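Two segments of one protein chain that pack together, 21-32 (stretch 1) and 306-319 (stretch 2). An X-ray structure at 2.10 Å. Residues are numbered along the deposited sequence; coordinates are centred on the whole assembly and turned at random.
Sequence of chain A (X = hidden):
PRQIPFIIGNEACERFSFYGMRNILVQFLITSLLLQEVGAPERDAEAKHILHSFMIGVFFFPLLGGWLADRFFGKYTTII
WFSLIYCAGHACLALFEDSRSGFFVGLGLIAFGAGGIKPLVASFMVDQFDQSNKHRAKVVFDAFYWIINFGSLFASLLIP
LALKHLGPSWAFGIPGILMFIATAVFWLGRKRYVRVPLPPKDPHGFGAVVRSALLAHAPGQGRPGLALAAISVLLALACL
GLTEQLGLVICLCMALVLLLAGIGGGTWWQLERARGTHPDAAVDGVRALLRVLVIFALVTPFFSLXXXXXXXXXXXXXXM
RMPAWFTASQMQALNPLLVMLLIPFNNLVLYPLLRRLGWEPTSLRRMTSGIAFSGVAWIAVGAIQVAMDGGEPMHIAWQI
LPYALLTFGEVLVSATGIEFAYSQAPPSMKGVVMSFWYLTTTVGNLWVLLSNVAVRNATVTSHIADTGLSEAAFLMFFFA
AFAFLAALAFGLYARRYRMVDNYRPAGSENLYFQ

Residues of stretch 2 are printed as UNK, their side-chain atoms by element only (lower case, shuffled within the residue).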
# COMPACT_ATOMS: atom_id res chain seq x y z
N MET A 21 0.45 10.77 11.72
CA MET A 21 -0.20 9.83 12.64
C MET A 21 0.30 8.37 12.46
O MET A 21 0.57 7.69 13.45
CB MET A 21 -1.75 9.95 12.62
CG MET A 21 -2.49 9.19 11.51
SD MET A 21 -2.71 7.39 11.71
CE MET A 21 -2.99 7.26 13.40
N ARG A 22 0.46 7.91 11.22
CA ARG A 22 0.85 6.53 10.93
C ARG A 22 2.24 6.13 11.49
O ARG A 22 2.38 5.04 12.06
CB ARG A 22 0.77 6.28 9.42
CG ARG A 22 0.58 4.81 9.01
CD ARG A 22 1.86 4.01 8.87
NE ARG A 22 2.94 4.68 8.14
CZ ARG A 22 3.15 4.58 6.83
NH1 ARG A 22 2.33 3.88 6.06
NH2 ARG A 22 4.19 5.19 6.27
N ASN A 23 3.23 7.04 11.35
CA ASN A 23 4.63 6.85 11.73
C ASN A 23 4.89 6.95 13.25
O ASN A 23 5.98 6.58 13.68
CB ASN A 23 5.56 7.80 10.91
CG ASN A 23 5.53 7.48 9.42
OD1 ASN A 23 4.78 6.63 8.95
ND2 ASN A 23 6.31 8.19 8.62
N ILE A 24 3.89 7.36 14.06
CA ILE A 24 4.05 7.34 15.53
C ILE A 24 3.13 6.30 16.16
O ILE A 24 3.20 6.08 17.37
CB ILE A 24 3.87 8.71 16.24
CG1 ILE A 24 2.50 9.35 15.93
CG2 ILE A 24 5.01 9.63 15.94
CD1 ILE A 24 1.85 10.09 17.09
N LEU A 25 2.24 5.68 15.38
CA LEU A 25 1.23 4.77 15.92
C LEU A 25 1.80 3.62 16.79
O LEU A 25 1.33 3.42 17.91
CB LEU A 25 0.30 4.22 14.81
CG LEU A 25 -0.91 3.34 15.28
CD1 LEU A 25 -1.78 4.10 16.32
CD2 LEU A 25 -1.80 2.94 14.09
N VAL A 26 2.78 2.86 16.27
CA VAL A 26 3.38 1.74 17.00
C VAL A 26 4.15 2.22 18.26
O VAL A 26 3.98 1.64 19.33
CB VAL A 26 4.22 0.85 16.06
CG1 VAL A 26 5.03 -0.18 16.84
CG2 VAL A 26 3.30 0.11 15.10
N GLN A 27 4.98 3.29 18.14
CA GLN A 27 5.72 3.81 19.29
C GLN A 27 4.75 4.31 20.36
O GLN A 27 4.99 4.10 21.54
CB GLN A 27 6.70 4.91 18.87
CG GLN A 27 7.61 5.36 20.03
CD GLN A 27 9.05 5.61 19.65
OE1 GLN A 27 9.39 5.85 18.49
NE2 GLN A 27 9.94 5.58 20.63
N PHE A 28 3.63 4.95 19.95
CA PHE A 28 2.63 5.35 20.93
C PHE A 28 2.00 4.08 21.55
O PHE A 28 1.87 3.99 22.77
CB PHE A 28 1.50 6.21 20.29
CG PHE A 28 0.24 6.22 21.13
CD1 PHE A 28 0.21 6.86 22.37
CD2 PHE A 28 -0.90 5.52 20.73
CE1 PHE A 28 -0.93 6.81 23.18
CE2 PHE A 28 -2.04 5.48 21.53
CZ PHE A 28 -2.05 6.14 22.74
N LEU A 29 1.57 3.11 20.70
CA LEU A 29 0.87 1.92 21.22
C LEU A 29 1.65 1.07 22.21
O LEU A 29 1.08 0.62 23.20
CB LEU A 29 0.35 1.03 20.07
CG LEU A 29 -0.88 1.55 19.29
CD1 LEU A 29 -1.10 0.72 18.04
CD2 LEU A 29 -2.15 1.57 20.16
N ILE A 30 2.93 0.83 21.95
CA ILE A 30 3.75 -0.10 22.74
C ILE A 30 3.89 0.30 24.23
O ILE A 30 4.04 -0.58 25.05
CB ILE A 30 5.10 -0.39 22.04
CG1 ILE A 30 5.69 -1.76 22.47
CG2 ILE A 30 6.13 0.75 22.16
CD1 ILE A 30 4.89 -2.97 21.98
N THR A 31 3.77 1.59 24.58
CA THR A 31 3.85 2.03 25.99
C THR A 31 2.49 2.48 26.52
O THR A 31 2.41 3.03 27.61
CB THR A 31 4.93 3.11 26.19
OG1 THR A 31 4.67 4.21 25.32
CG2 THR A 31 6.35 2.57 25.99
N SER A 32 1.43 2.27 25.73
CA SER A 32 0.08 2.69 26.12
C SER A 32 -0.65 1.63 26.94
O SER A 32 -0.20 0.49 27.03
CB SER A 32 -0.73 3.03 24.87
OG SER A 32 -1.20 1.85 24.23
N UNK A 306 8.06 -3.81 3.14
CA UNK A 306 8.11 -2.35 3.10
C UNK A 306 7.31 -1.68 4.23
O UNK A 306 7.85 -0.79 4.88
c UNK A 306 6.63 1.80 1.33
c UNK A 306 6.56 0.41 1.46
c UNK A 306 7.73 -0.36 1.54
c UNK A 306 9.01 1.68 1.33
c UNK A 306 7.85 2.42 1.26
c UNK A 306 8.95 0.29 1.45
c UNK A 306 7.65 -1.85 1.70
N UNK A 307 6.05 -2.09 4.46
CA UNK A 307 5.18 -1.47 5.47
C UNK A 307 5.60 -1.73 6.94
O UNK A 307 5.20 -0.99 7.83
c UNK A 307 3.12 -0.94 4.09
c UNK A 307 3.70 -1.81 5.22
o UNK A 307 2.34 -1.47 3.26
o UNK A 307 3.46 0.27 4.04
N UNK A 308 6.47 -2.72 7.16
CA UNK A 308 6.99 -3.04 8.49
C UNK A 308 8.06 -2.04 9.00
O UNK A 308 8.46 -2.12 10.15
c UNK A 308 6.37 -5.51 8.61
c UNK A 308 6.97 -6.88 8.79
c UNK A 308 7.49 -4.48 8.55
n UNK A 308 7.16 -7.58 7.68
o UNK A 308 7.35 -7.28 9.90
N UNK A 309 8.46 -1.06 8.18
CA UNK A 309 9.39 -0.03 8.68
C UNK A 309 8.71 0.85 9.76
O UNK A 309 9.39 1.44 10.62
c UNK A 309 9.61 2.04 5.40
c UNK A 309 10.00 0.79 7.53
n UNK A 309 7.35 2.60 4.53
c UNK A 309 8.74 3.09 4.75
c UNK A 309 9.02 1.61 6.75
N UNK A 310 7.36 0.88 9.74
CA UNK A 310 6.58 1.66 10.70
C UNK A 310 6.17 0.81 11.91
O UNK A 310 5.53 1.31 12.81
c UNK A 310 5.35 2.27 10.00
N UNK A 311 6.53 -0.48 11.92
CA UNK A 311 6.13 -1.34 13.01
C UNK A 311 7.32 -2.12 13.57
O UNK A 311 7.96 -1.65 14.51
c UNK A 311 4.97 -2.23 12.58
o UNK A 311 5.34 -3.15 11.56
N UNK A 312 7.68 -3.24 12.94
CA UNK A 312 8.81 -4.08 13.30
C UNK A 312 10.13 -3.26 13.44
O UNK A 312 10.86 -3.45 14.41
o UNK A 312 7.74 -5.97 12.22
c UNK A 312 8.96 -5.20 12.27
c UNK A 312 10.14 -6.11 12.57
N UNK A 313 10.44 -2.37 12.47
CA UNK A 313 11.69 -1.60 12.56
C UNK A 313 11.67 -0.57 13.68
O UNK A 313 12.70 -0.33 14.31
c UNK A 313 13.05 -1.52 8.90
c UNK A 313 13.78 -2.70 6.86
c UNK A 313 14.34 -1.51 6.42
c UNK A 313 14.23 -0.33 7.17
c UNK A 313 12.12 -3.21 10.03
c UNK A 313 12.04 -0.93 11.24
c UNK A 313 13.16 -2.69 8.12
n UNK A 313 12.61 -3.71 8.84
c UNK A 313 12.40 -1.88 10.12
c UNK A 313 13.60 -0.32 8.41
N UNK A 314 10.51 0.03 13.93
CA UNK A 314 10.37 1.00 15.04
C UNK A 314 10.62 0.29 16.36
O UNK A 314 11.38 0.81 17.20
c UNK A 314 9.02 1.77 15.03
c UNK A 314 8.81 2.54 16.33
c UNK A 314 8.94 2.72 13.83
N UNK A 315 10.01 -0.90 16.54
CA UNK A 315 10.15 -1.71 17.75
C UNK A 315 11.60 -2.11 17.97
O UNK A 315 12.03 -2.18 19.11
c UNK A 315 6.90 -3.86 17.31
c UNK A 315 7.30 -2.04 19.10
c UNK A 315 9.24 -2.95 17.68
c UNK A 315 7.73 -2.64 17.72
N UNK A 316 12.34 -2.38 16.89
CA UNK A 316 13.77 -2.67 16.97
C UNK A 316 14.50 -1.39 17.39
O UNK A 316 15.29 -1.43 18.33
c UNK A 316 16.43 -3.88 14.38
c UNK A 316 14.33 -3.17 15.61
n UNK A 316 16.88 -5.11 14.31
c UNK A 316 15.83 -3.46 15.69
o UNK A 316 16.56 -3.09 13.45
N UNK A 317 14.23 -0.29 16.69
CA UNK A 317 14.85 1.01 16.94
C UNK A 317 14.83 1.46 18.39
O UNK A 317 15.82 1.99 18.90
N UNK A 318 13.70 1.21 19.08
CA UNK A 318 13.48 1.57 20.49
C UNK A 318 14.50 0.95 21.44
O UNK A 318 14.77 1.54 22.48
n UNK A 318 9.49 2.00 22.35
c UNK A 318 10.94 2.00 20.33
n UNK A 318 9.31 1.58 24.60
n UNK A 318 9.38 -0.17 23.14
c UNK A 318 9.41 1.14 23.36
c UNK A 318 9.59 1.61 20.93
c UNK A 318 12.07 1.14 20.93
N UNK A 319 15.05 -0.23 21.09
CA UNK A 319 16.04 -0.93 21.92
C UNK A 319 17.48 -0.59 21.52
O UNK A 319 18.41 -1.15 22.08
o UNK A 319 12.71 -2.01 23.72
c UNK A 319 15.80 -2.45 21.88
c UNK A 319 13.88 -2.46 23.64
o UNK A 319 14.63 -2.62 24.63
c UNK A 319 14.38 -2.87 22.27
O HOH W 1 4.02 3.41 13.59
O HOH W 2 5.39 4.66 3.72
O HOH W 3 3.17 3.12 3.13
O HOH W 4 9.01 4.73 23.15

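Position 306 carries one carbon followed by a flat ring of six carbons, with no heteroatom; the ring is out of reach of stretch 1. It is Phe 306. Position 307 has two carbons, the second bearing two oxygens, the carboxylate of Asp 307. Its OD1 lies 4.3 Å from Arg 22 NH1, but well out of the guanidinium plane, so the charges attract without a direct N-H contact; water 3 fills the gap, accepting from Arg 22 NH1 (3.1 Å) and donating to Asp 307 OD1 (3.0 Å).

At 308, three carbons end in one oxygen and one nitrogen, an amide out of reach of stretch 1: Gln 308. Position 309 is an unbranched run of four carbons closed by a nitrogen, hence Lys 309. Its NZ approaches Arg 22 NH2 to 4.4 Å, a meeting of like charges, and water 2 accepts from both, at 3.0 Å from Lys 309 NZ and 2.9 Å from Arg 22 NH2.

Position 310 has a single carbon, which identifies Ala 310. That carbon points toward stretch 1, and Ala 310 CB sits 3.9 Å from Arg 22 NE. Position 311 adds one oxygen to one carbon: Ser 311, at the N-cap position but without a side-chain capping bond. Its CB is 3.8 Å from Val 26 CG2, where the backbones come close: Val 26 CA and Ser 311 CA are 5.7 Å apart.

At 312 a carbon bears one oxygen and one carbon, and points away from stretch 1. This is Thr 312, whose OG1 donates to Gln 308 OE1 (2.7 Å). Position 313 has one carbon leading to fused five- and six-membered rings with one nitrogen; this is Trp 313, out of reach. Position 314 forks at its first carbon into two more, giving Val 314, with CG1 4.0 Å from Gln 27 OE1.

Position 315 has four carbons forked at the second, so it is Leu 315. Its CD2 lies 3.7 Å from both Val 26 CG1 and Ile 30 CG1, joining two successive turns of the opposing helix. Position 316 repeats the three-carbon amide pattern and is Gln 316, making no contact with stretch 1. At 317 no side-chain atom exists: Gly 317.

Position 318 shows three carbons, a nitrogen, then a carbon with two more nitrogens, the guanidinium of Arg 318. Ile 30 CG2 lies over one face, 3.5 Å from Arg 318 CZ, while Thr 31 CG2 is 3.4 Å from Arg 318 NH2. Position 319, three carbons with two terminal oxygens, is Glu 319, beyond reach.

The helices cross at -55°, their axes 9.4 Å apart at closest approach. No direct hydrogen bond joins the stretches. Apolar packing around Leu 315 is supplemented by water: water 1 donates to Arg 22 O (2.8 Å) and Ala 310 O (2.7 Å) and accepts from Val 26 N (3.0 Å), while water 4 accepts from Gln 27 NE2 (2.8 Å) and Arg 318 NE (2.9 Å).

Stretch 2 306-319: FDQKASTWVLQGRE
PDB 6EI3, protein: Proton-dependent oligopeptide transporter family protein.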